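Local coordinates for glutamine amidotransferase domain-containing protein (Thermotoga maritima, PDB 1O1Y), which probably acts as a class I glutamine amidotransferase, releasing ammonia from glutamine for transfer to an acceptor not yet identified, at residues A[120-125]-A[170-175]; A[147-152]-A[202-207]; A[162-167]-A[182-187]. One frame throughout, in Å; residues are numbered along the deposited sequence. Where two conformers were deposited one is given.

Contact 1. Residues A[120-125]-A[170-175]; sequences GEEIGW and ENQGFV
A buried polar network in the antiparallel half of the mixed sheet holds E122 and Q172, whose side chains approach from opposite directions. The Q172 amide donates from NE2 to OE1 of E122 at 2.9 Å, with an N-H...O angle of 155°. The acceptor lies in the plane of the amide and is met through its syn lone pair, on the side of OE2. Amide and carboxylate are nevertheless twisted 36° against each other, and OE2 of E122 stays 3.7 Å from NE2 of Q172. E122 reaches inward with its chain extended beyond CG, whereas Q172 folds at its second torsion (-77°), which swings the amide toward the carboxylate although its CB does not point there.

Both ends have further partners. OE1 of E122 also accepts from NE2 of H150, so two donors grip one carboxylate oxygen; this would probably favour the ionised form of the buried acid. NE2 of Q172 is bonded to S166 OG as well, and OE1 of Q172 accepts from NE2 of Q148. Engaged at both ends, the amide probably has its flip fixed.

E122 sits on the outermost strand 122-123, paired through its backbone with H150, while Q172 immediately precedes strand 173-176. Three strands lie between these two in the sheet order, so the side-chain bond links the outermost strand to the start of a strand four places in. On the Q172 side, Q172 and G173 both face F164 of the neighbouring strand, the pattern of a classic beta bulge.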
# COMPACT_ATOMS: atom_id res chain seq x y z
N GLY A 120 -0.24 -5.76 -19.29
CA GLY A 120 -1.19 -4.66 -19.19
C GLY A 120 -1.33 -4.09 -17.79
O GLY A 120 -0.88 -4.67 -16.80
N GLU A 121 -1.93 -2.91 -17.72
CA GLU A 121 -2.22 -2.29 -16.44
C GLU A 121 -3.39 -3.01 -15.76
O GLU A 121 -4.26 -3.59 -16.43
CB GLU A 121 -2.62 -0.84 -16.61
CG GLU A 121 -1.52 0.09 -17.08
CD GLU A 121 -2.00 1.54 -17.10
OE1 GLU A 121 -1.48 2.40 -16.35
OE2 GLU A 121 -2.95 1.79 -17.83
N GLU A 122 -3.40 -2.98 -14.45
CA GLU A 122 -4.54 -3.41 -13.66
C GLU A 122 -5.18 -2.17 -13.06
O GLU A 122 -4.61 -1.52 -12.18
CB GLU A 122 -4.08 -4.38 -12.57
CG GLU A 122 -3.66 -5.76 -13.08
CD GLU A 122 -3.35 -6.74 -11.95
OE1 GLU A 122 -2.60 -6.39 -11.00
OE2 GLU A 122 -3.82 -7.90 -12.00
N ILE A 123 -6.35 -1.80 -13.58
CA ILE A 123 -7.09 -0.68 -13.04
C ILE A 123 -8.51 -1.20 -12.84
O ILE A 123 -9.23 -1.47 -13.80
CB ILE A 123 -7.10 0.52 -13.95
CG1 ILE A 123 -5.67 1.00 -14.21
CG2 ILE A 123 -7.97 1.63 -13.31
CD1 ILE A 123 -5.58 2.14 -15.22
N GLY A 124 -8.88 -1.39 -11.58
CA GLY A 124 -10.17 -1.98 -11.28
C GLY A 124 -10.10 -3.11 -10.30
O GLY A 124 -9.15 -3.22 -9.55
N TRP A 125 -11.11 -3.99 -10.34
CA TRP A 125 -11.22 -5.04 -9.32
C TRP A 125 -10.75 -6.37 -9.89
O TRP A 125 -11.20 -6.77 -10.98
CB TRP A 125 -12.70 -5.09 -8.86
CG TRP A 125 -13.05 -3.92 -8.01
CD1 TRP A 125 -13.66 -2.76 -8.41
CD2 TRP A 125 -12.81 -3.77 -6.61
NE1 TRP A 125 -13.81 -1.92 -7.33
CE2 TRP A 125 -13.30 -2.51 -6.22
CE3 TRP A 125 -12.26 -4.59 -5.63
CZ2 TRP A 125 -13.24 -2.06 -4.91
CZ3 TRP A 125 -12.20 -4.15 -4.35
CH2 TRP A 125 -12.71 -2.89 -3.99
N GLU A 170 2.97 -12.14 -11.23
CA GLU A 170 3.42 -13.15 -10.29
C GLU A 170 3.57 -12.55 -8.88
O GLU A 170 3.32 -13.22 -7.86
CB GLU A 170 4.76 -13.73 -10.73
CG GLU A 170 5.22 -14.88 -9.84
CD GLU A 170 6.40 -15.65 -10.41
OE1 GLU A 170 7.28 -15.01 -11.01
OE2 GLU A 170 6.44 -16.89 -10.27
N ASN A 171 4.03 -11.31 -8.81
CA ASN A 171 4.35 -10.69 -7.52
C ASN A 171 3.36 -9.60 -7.12
O ASN A 171 3.43 -8.49 -7.60
CB ASN A 171 5.79 -10.18 -7.53
CG ASN A 171 6.78 -11.26 -7.86
OD1 ASN A 171 6.74 -12.35 -7.26
ND2 ASN A 171 7.70 -10.98 -8.79
N GLN A 172 2.41 -9.98 -6.28
CA GLN A 172 1.37 -9.04 -5.81
C GLN A 172 1.60 -8.60 -4.40
O GLN A 172 1.06 -7.58 -3.98
CB GLN A 172 -0.00 -9.68 -5.98
CG GLN A 172 -0.45 -9.68 -7.47
CD GLN A 172 -0.95 -8.35 -7.99
OE1 GLN A 172 -1.00 -7.37 -7.23
NE2 GLN A 172 -1.34 -8.31 -9.29
N GLY A 173 2.32 -9.38 -3.61
CA GLY A 173 2.56 -9.01 -2.21
C GLY A 173 3.66 -9.88 -1.60
O GLY A 173 3.84 -11.05 -2.00
N PHE A 174 4.43 -9.31 -0.68
CA PHE A 174 5.54 -9.99 -0.07
C PHE A 174 5.77 -9.47 1.32
O PHE A 174 5.30 -8.42 1.67
CB PHE A 174 6.81 -9.89 -0.93
CG PHE A 174 7.35 -8.49 -1.04
CD1 PHE A 174 6.91 -7.62 -2.03
CD2 PHE A 174 8.28 -8.03 -0.12
CE1 PHE A 174 7.41 -6.33 -2.12
CE2 PHE A 174 8.81 -6.72 -0.22
CZ PHE A 174 8.36 -5.88 -1.21
N VAL A 175 6.52 -10.24 2.08
CA VAL A 175 6.91 -9.88 3.43
C VAL A 175 8.43 -10.14 3.60
O VAL A 175 9.00 -11.11 3.05
CB VAL A 175 6.14 -10.71 4.50
CG1 VAL A 175 6.70 -10.49 5.90
CG2 VAL A 175 4.67 -10.42 4.46

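Contact 2. Residues A[147-152]-A[202-207]; sequences FQWHGD and DELEKK. With SO4 (sulfate ion), chain C.
W149 reaches helix 201-206 with the long edge of its indole. CG lies anti to the backbone N (chi1 -159°), which carries the ring out to E203 and L204. NE1 of W149 donates to OE1 of E203 at 3.1 Å, with an N-H...O angle of 150°. The acid lies close to the indole plane, at the ring edge, but the donor comes from above the carboxylate plane, the two planes being 74° apart. Farther along the same edge, CZ2 of W149 rests 3.5 Å from OE2 of E203. The E203 chain is fully extended, and its OE1 also takes a salt bridge from NZ of K207, one turn on, at 2.8 Å. The two donors arrive from opposite faces of the carboxylate, which probably limits its rotation. K207 NZ has a second acidic partner in E121. At the far corner of the indole, CH2 of W149 packs on CD2 of L204 at 3.6 Å, and Y200 adds an edge-to-face contact with the ring.

ND1 of H150 donates to the backbone O of D152 at 2.6 Å, bridging G151 to the start of strand 152-154. The backbone N of G151 lies 3.0 Å from both O1 and O2 of a sulfate, probably from the crystallisation liquor, and donates to each. D152 adds a bond from its N to sulfate O2 at 2.9 Å, giving this oxygen two backbone donors.

The contact thus fastens a short helix to strand 143-150 near its end, where W149 and H150 both face E122, as in a classic beta bulge.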
# COMPACT_ATOMS: atom_id res chain seq x y z
N PHE A 147 -8.67 -4.13 -5.11
CA PHE A 147 -8.66 -3.00 -6.05
C PHE A 147 -7.21 -2.67 -6.50
O PHE A 147 -6.28 -2.57 -5.69
CB PHE A 147 -9.29 -1.79 -5.42
CG PHE A 147 -9.35 -0.59 -6.31
CD1 PHE A 147 -10.10 -0.61 -7.48
CD2 PHE A 147 -8.69 0.58 -5.94
CE1 PHE A 147 -10.16 0.56 -8.29
CE2 PHE A 147 -8.75 1.71 -6.72
CZ PHE A 147 -9.47 1.69 -7.91
N GLN A 148 -7.04 -2.53 -7.79
CA GLN A 148 -5.73 -2.32 -8.42
C GLN A 148 -5.74 -1.04 -9.19
O GLN A 148 -6.73 -0.68 -9.86
CB GLN A 148 -5.42 -3.43 -9.43
CG GLN A 148 -5.31 -4.83 -8.80
CD GLN A 148 -3.97 -5.08 -8.14
OE1 GLN A 148 -3.21 -4.15 -7.85
NE2 GLN A 148 -3.67 -6.37 -7.90
N TRP A 149 -4.61 -0.35 -9.15
CA TRP A 149 -4.41 0.78 -10.01
C TRP A 149 -2.91 0.94 -10.29
O TRP A 149 -2.25 1.81 -9.74
CB TRP A 149 -4.97 2.06 -9.40
CG TRP A 149 -5.24 3.13 -10.45
CD1 TRP A 149 -4.40 3.55 -11.43
CD2 TRP A 149 -6.45 3.88 -10.63
NE1 TRP A 149 -5.01 4.50 -12.21
CE2 TRP A 149 -6.27 4.74 -11.72
CE3 TRP A 149 -7.68 3.90 -9.98
CZ2 TRP A 149 -7.26 5.61 -12.16
CZ3 TRP A 149 -8.65 4.78 -10.40
CH2 TRP A 149 -8.44 5.61 -11.48
N HIS A 150 -2.37 0.09 -11.16
CA HIS A 150 -0.92 0.07 -11.37
C HIS A 150 -0.58 -0.44 -12.76
O HIS A 150 -1.26 -1.29 -13.30
CB HIS A 150 -0.21 -0.76 -10.29
CG HIS A 150 -0.31 -2.24 -10.49
ND1 HIS A 150 0.70 -2.98 -11.08
CD2 HIS A 150 -1.31 -3.12 -10.22
CE1 HIS A 150 0.32 -4.25 -11.17
NE2 HIS A 150 -0.90 -4.35 -10.68
N GLY A 151 0.53 0.08 -13.27
CA GLY A 151 1.13 -0.37 -14.49
C GLY A 151 2.49 -1.01 -14.28
O GLY A 151 2.95 -1.69 -15.18
N ASP A 152 3.12 -0.75 -13.16
CA ASP A 152 4.45 -1.32 -12.88
C ASP A 152 4.31 -2.52 -11.98
O ASP A 152 3.31 -2.70 -11.26
CB ASP A 152 5.37 -0.30 -12.21
CG ASP A 152 5.97 0.72 -13.18
OD1 ASP A 152 5.70 0.69 -14.42
OD2 ASP A 152 6.72 1.64 -12.73
N ASP A 202 -11.04 11.86 -15.86
CA ASP A 202 -10.64 11.91 -17.28
C ASP A 202 -9.79 10.72 -17.69
O ASP A 202 -9.90 10.23 -18.80
CB ASP A 202 -9.91 13.21 -17.60
CG ASP A 202 -10.78 14.40 -17.44
OD1 ASP A 202 -12.03 14.26 -17.52
OD2 ASP A 202 -10.31 15.55 -17.25
N GLU A 203 -8.94 10.24 -16.81
CA GLU A 203 -8.17 9.03 -17.07
C GLU A 203 -9.08 7.83 -17.22
O GLU A 203 -8.88 7.00 -18.12
CB GLU A 203 -7.16 8.75 -15.94
CG GLU A 203 -6.46 7.38 -16.07
CD GLU A 203 -5.48 7.04 -14.95
OE1 GLU A 203 -4.86 5.95 -15.00
OE2 GLU A 203 -5.36 7.85 -13.99
N LEU A 204 -10.07 7.71 -16.33
CA LEU A 204 -11.06 6.67 -16.46
C LEU A 204 -11.83 6.79 -17.77
O LEU A 204 -12.02 5.78 -18.44
CB LEU A 204 -12.01 6.65 -15.25
CG LEU A 204 -11.34 6.21 -13.96
CD1 LEU A 204 -12.28 6.41 -12.79
CD2 LEU A 204 -10.92 4.76 -14.01
N GLU A 205 -12.22 8.00 -18.17
CA GLU A 205 -12.92 8.20 -19.45
C GLU A 205 -12.02 7.79 -20.61
O GLU A 205 -12.48 7.10 -21.53
CB GLU A 205 -13.40 9.66 -19.69
CG GLU A 205 -14.54 10.12 -18.81
CD GLU A 205 -14.92 11.59 -19.05
OE1 GLU A 205 -14.27 12.28 -19.85
OE2 GLU A 205 -15.91 12.05 -18.41
N LYS A 206 -10.76 8.22 -20.59
CA LYS A 206 -9.80 7.94 -21.67
C LYS A 206 -9.68 6.42 -21.88
O LYS A 206 -9.73 5.94 -23.02
CB LYS A 206 -8.40 8.48 -21.35
CG LYS A 206 -7.36 8.28 -22.46
CD LYS A 206 -6.14 9.20 -22.25
CE LYS A 206 -4.90 8.76 -23.07
NZ LYS A 206 -4.85 9.47 -24.36
N LYS A 207 -9.63 5.71 -20.77
CA LYS A 207 -9.43 4.26 -20.74
C LYS A 207 -10.76 3.49 -20.83
O LYS A 207 -10.77 2.26 -20.85
CB LYS A 207 -8.66 3.87 -19.52
CG LYS A 207 -7.21 4.43 -19.55
CD LYS A 207 -6.38 4.07 -18.35
CE LYS A 207 -4.92 4.61 -18.57
NZ LYS A 207 -4.10 4.62 -17.33
S SO4 C . 2.36 2.71 -11.82
O1 SO4 C . 1.27 2.98 -12.73
O2 SO4 C . 2.40 1.34 -11.24
O3 SO4 C . 2.16 3.62 -10.70
O4 SO4 C . 3.67 3.02 -12.41

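Contact 3. Residues A[162-167]-A[182-187]; sequences RVFTSE and LQFHIE
OE2 of E187 accepts a nearly straight bond from ND1 of H185 at 2.6 Å, in the plane of the imidazole and on the syn side of the carboxylate. NE2 of H185 in turn bonds the cysteinesulfonic acid at position 100, a layout consistent with the Cys-His-Glu triad of class I glutamine amidotransferases. Just ahead of H185, the same loop is joined to strand 161-165 by a T-shaped aromatic pair. The edge of F184 points at one face of F164, with planes 85° apart and ring centroids separated by 5.1 Å. F184 presents this edge because its CG sits between the backbone N and the carbonyl carbon (chi1 55°). F137 also meets F164 edge-to-face, and V128 of strand 125-130 touches both F164 and F184. A leucine in place of F164 would probably lose the aromatic face that receives F184, leaving a gap beside its edge and its ring less firmly held. CZ of F184 lies over the F164 ring toward its rim, 3.8 Å from CD2 of F164, while CD2 of L182 touches that same F164 CD2 at 4.0 Å.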
# COMPACT_ATOMS: atom_id res chain seq x y z
N ARG A 162 7.07 -14.43 -0.87
CA ARG A 162 5.87 -14.05 -1.62
C ARG A 162 4.63 -14.49 -0.85
O ARG A 162 4.56 -15.62 -0.39
CB ARG A 162 5.81 -14.76 -2.97
CG ARG A 162 4.64 -14.29 -3.86
CD ARG A 162 4.56 -14.98 -5.22
NE ARG A 162 5.73 -14.66 -6.05
CZ ARG A 162 6.75 -15.47 -6.32
NH1 ARG A 162 6.83 -16.74 -5.89
NH2 ARG A 162 7.73 -14.98 -7.07
N VAL A 163 3.70 -13.57 -0.67
CA VAL A 163 2.45 -13.85 0.01
C VAL A 163 1.25 -13.81 -0.94
O VAL A 163 0.26 -14.53 -0.69
CB VAL A 163 2.25 -12.91 1.22
CG1 VAL A 163 0.92 -13.19 1.96
CG2 VAL A 163 3.38 -13.16 2.22
N PHE A 164 1.29 -12.96 -1.94
CA PHE A 164 0.25 -12.90 -2.93
C PHE A 164 0.77 -12.96 -4.36
O PHE A 164 1.78 -12.34 -4.71
CB PHE A 164 -0.62 -11.65 -2.80
CG PHE A 164 -1.37 -11.56 -1.48
CD1 PHE A 164 -2.61 -12.21 -1.30
CD2 PHE A 164 -0.81 -10.89 -0.41
CE1 PHE A 164 -3.28 -12.15 -0.10
CE2 PHE A 164 -1.49 -10.85 0.79
CZ PHE A 164 -2.72 -11.49 0.95
N THR A 165 -0.00 -13.64 -5.19
CA THR A 165 0.20 -13.68 -6.63
C THR A 165 -1.08 -13.36 -7.38
O THR A 165 -2.10 -13.09 -6.79
CB THR A 165 0.79 -15.06 -6.99
OG1 THR A 165 1.32 -15.06 -8.33
CG2 THR A 165 -0.28 -16.13 -7.00
N SER A 166 -1.01 -13.40 -8.71
CA SER A 166 -2.17 -13.20 -9.55
C SER A 166 -1.95 -13.80 -10.91
O SER A 166 -0.84 -14.17 -11.30
CB SER A 166 -2.50 -11.72 -9.70
OG SER A 166 -1.48 -11.01 -10.41
N GLU A 167 -3.03 -13.87 -11.68
CA GLU A 167 -2.92 -14.29 -13.05
C GLU A 167 -2.05 -13.36 -13.91
O GLU A 167 -1.22 -13.84 -14.68
CB GLU A 167 -4.30 -14.50 -13.65
CG GLU A 167 -4.25 -15.34 -14.89
CD GLU A 167 -5.60 -15.88 -15.25
OE1 GLU A 167 -6.33 -15.13 -15.93
OE2 GLU A 167 -5.94 -17.01 -14.81
N LEU A 182 2.40 -4.60 -0.53
CA LEU A 182 1.21 -5.05 -1.27
C LEU A 182 1.06 -4.18 -2.49
O LEU A 182 1.04 -2.98 -2.38
CB LEU A 182 -0.05 -4.94 -0.40
CG LEU A 182 -0.14 -5.72 0.89
CD1 LEU A 182 -1.51 -5.47 1.57
CD2 LEU A 182 0.11 -7.19 0.65
N GLN A 183 0.97 -4.79 -3.67
CA GLN A 183 0.78 -4.03 -4.89
C GLN A 183 -0.62 -3.38 -4.93
O GLN A 183 -0.83 -2.28 -5.50
CB GLN A 183 1.01 -4.95 -6.08
CG GLN A 183 0.76 -4.29 -7.42
CD GLN A 183 1.82 -3.26 -7.72
OE1 GLN A 183 2.94 -3.63 -8.10
NE2 GLN A 183 1.50 -1.97 -7.55
N PHE A 184 -1.58 -4.09 -4.33
CA PHE A 184 -3.00 -3.79 -4.42
C PHE A 184 -3.56 -3.01 -3.21
O PHE A 184 -2.89 -2.85 -2.15
CB PHE A 184 -3.77 -5.11 -4.59
CG PHE A 184 -3.48 -6.12 -3.53
CD1 PHE A 184 -2.49 -7.11 -3.73
CD2 PHE A 184 -4.23 -6.15 -2.35
CE1 PHE A 184 -2.22 -8.03 -2.72
CE2 PHE A 184 -3.97 -7.06 -1.39
CZ PHE A 184 -2.97 -8.03 -1.56
N HIS A 185 -4.83 -2.63 -3.33
CA HIS A 185 -5.52 -1.83 -2.33
C HIS A 185 -6.64 -2.62 -1.68
O HIS A 185 -7.56 -3.11 -2.37
CB HIS A 185 -6.11 -0.61 -3.03
CG HIS A 185 -5.08 0.27 -3.63
ND1 HIS A 185 -4.45 1.28 -2.93
CD2 HIS A 185 -4.54 0.29 -4.88
CE1 HIS A 185 -3.59 1.90 -3.73
NE2 HIS A 185 -3.63 1.32 -4.91
N ILE A 186 -6.58 -2.72 -0.35
CA ILE A 186 -7.70 -3.20 0.44
C ILE A 186 -8.23 -2.09 1.33
O ILE A 186 -9.16 -2.32 2.13
CB ILE A 186 -7.31 -4.44 1.29
CG1 ILE A 186 -6.26 -4.11 2.34
CG2 ILE A 186 -6.83 -5.58 0.41
CD1 ILE A 186 -5.89 -5.31 3.28
N GLU A 187 -7.69 -0.87 1.16
CA GLU A 187 -8.14 0.31 1.94
C GLU A 187 -9.12 1.21 1.24
O GLU A 187 -9.55 2.22 1.80
CB GLU A 187 -6.94 1.13 2.43
CG GLU A 187 -6.32 2.09 1.42
CD GLU A 187 -5.46 1.43 0.32
OE1 GLU A 187 -5.23 0.18 0.29
OE2 GLU A 187 -4.95 2.21 -0.53

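How the contacts relate
From the N terminus, the chain passes 120-125, 147-152 and 162-167 in turn, opening contacts 1, 2 and 3 before any of them closes. Contact 1 closes first, at 170-175, so it crosses both others. Contact 3 closes at 182-187 and contact 2 last, at 202-207, which puts contact 3 wholly within the span of contact 2. Contacts 1 and 3 have centres about 5 Å apart, one segment of each lying on or beside neighbouring strands 173-176 and 161-165; contact 1 ties in outermost strand 122-123, contact 3 the loop after strand 179-182. Contact 2 joins strand 143-150, next to 122-123, to helix 201-206. The backbone bond from H185 N to F147 O joins contacts 2 and 3 directly.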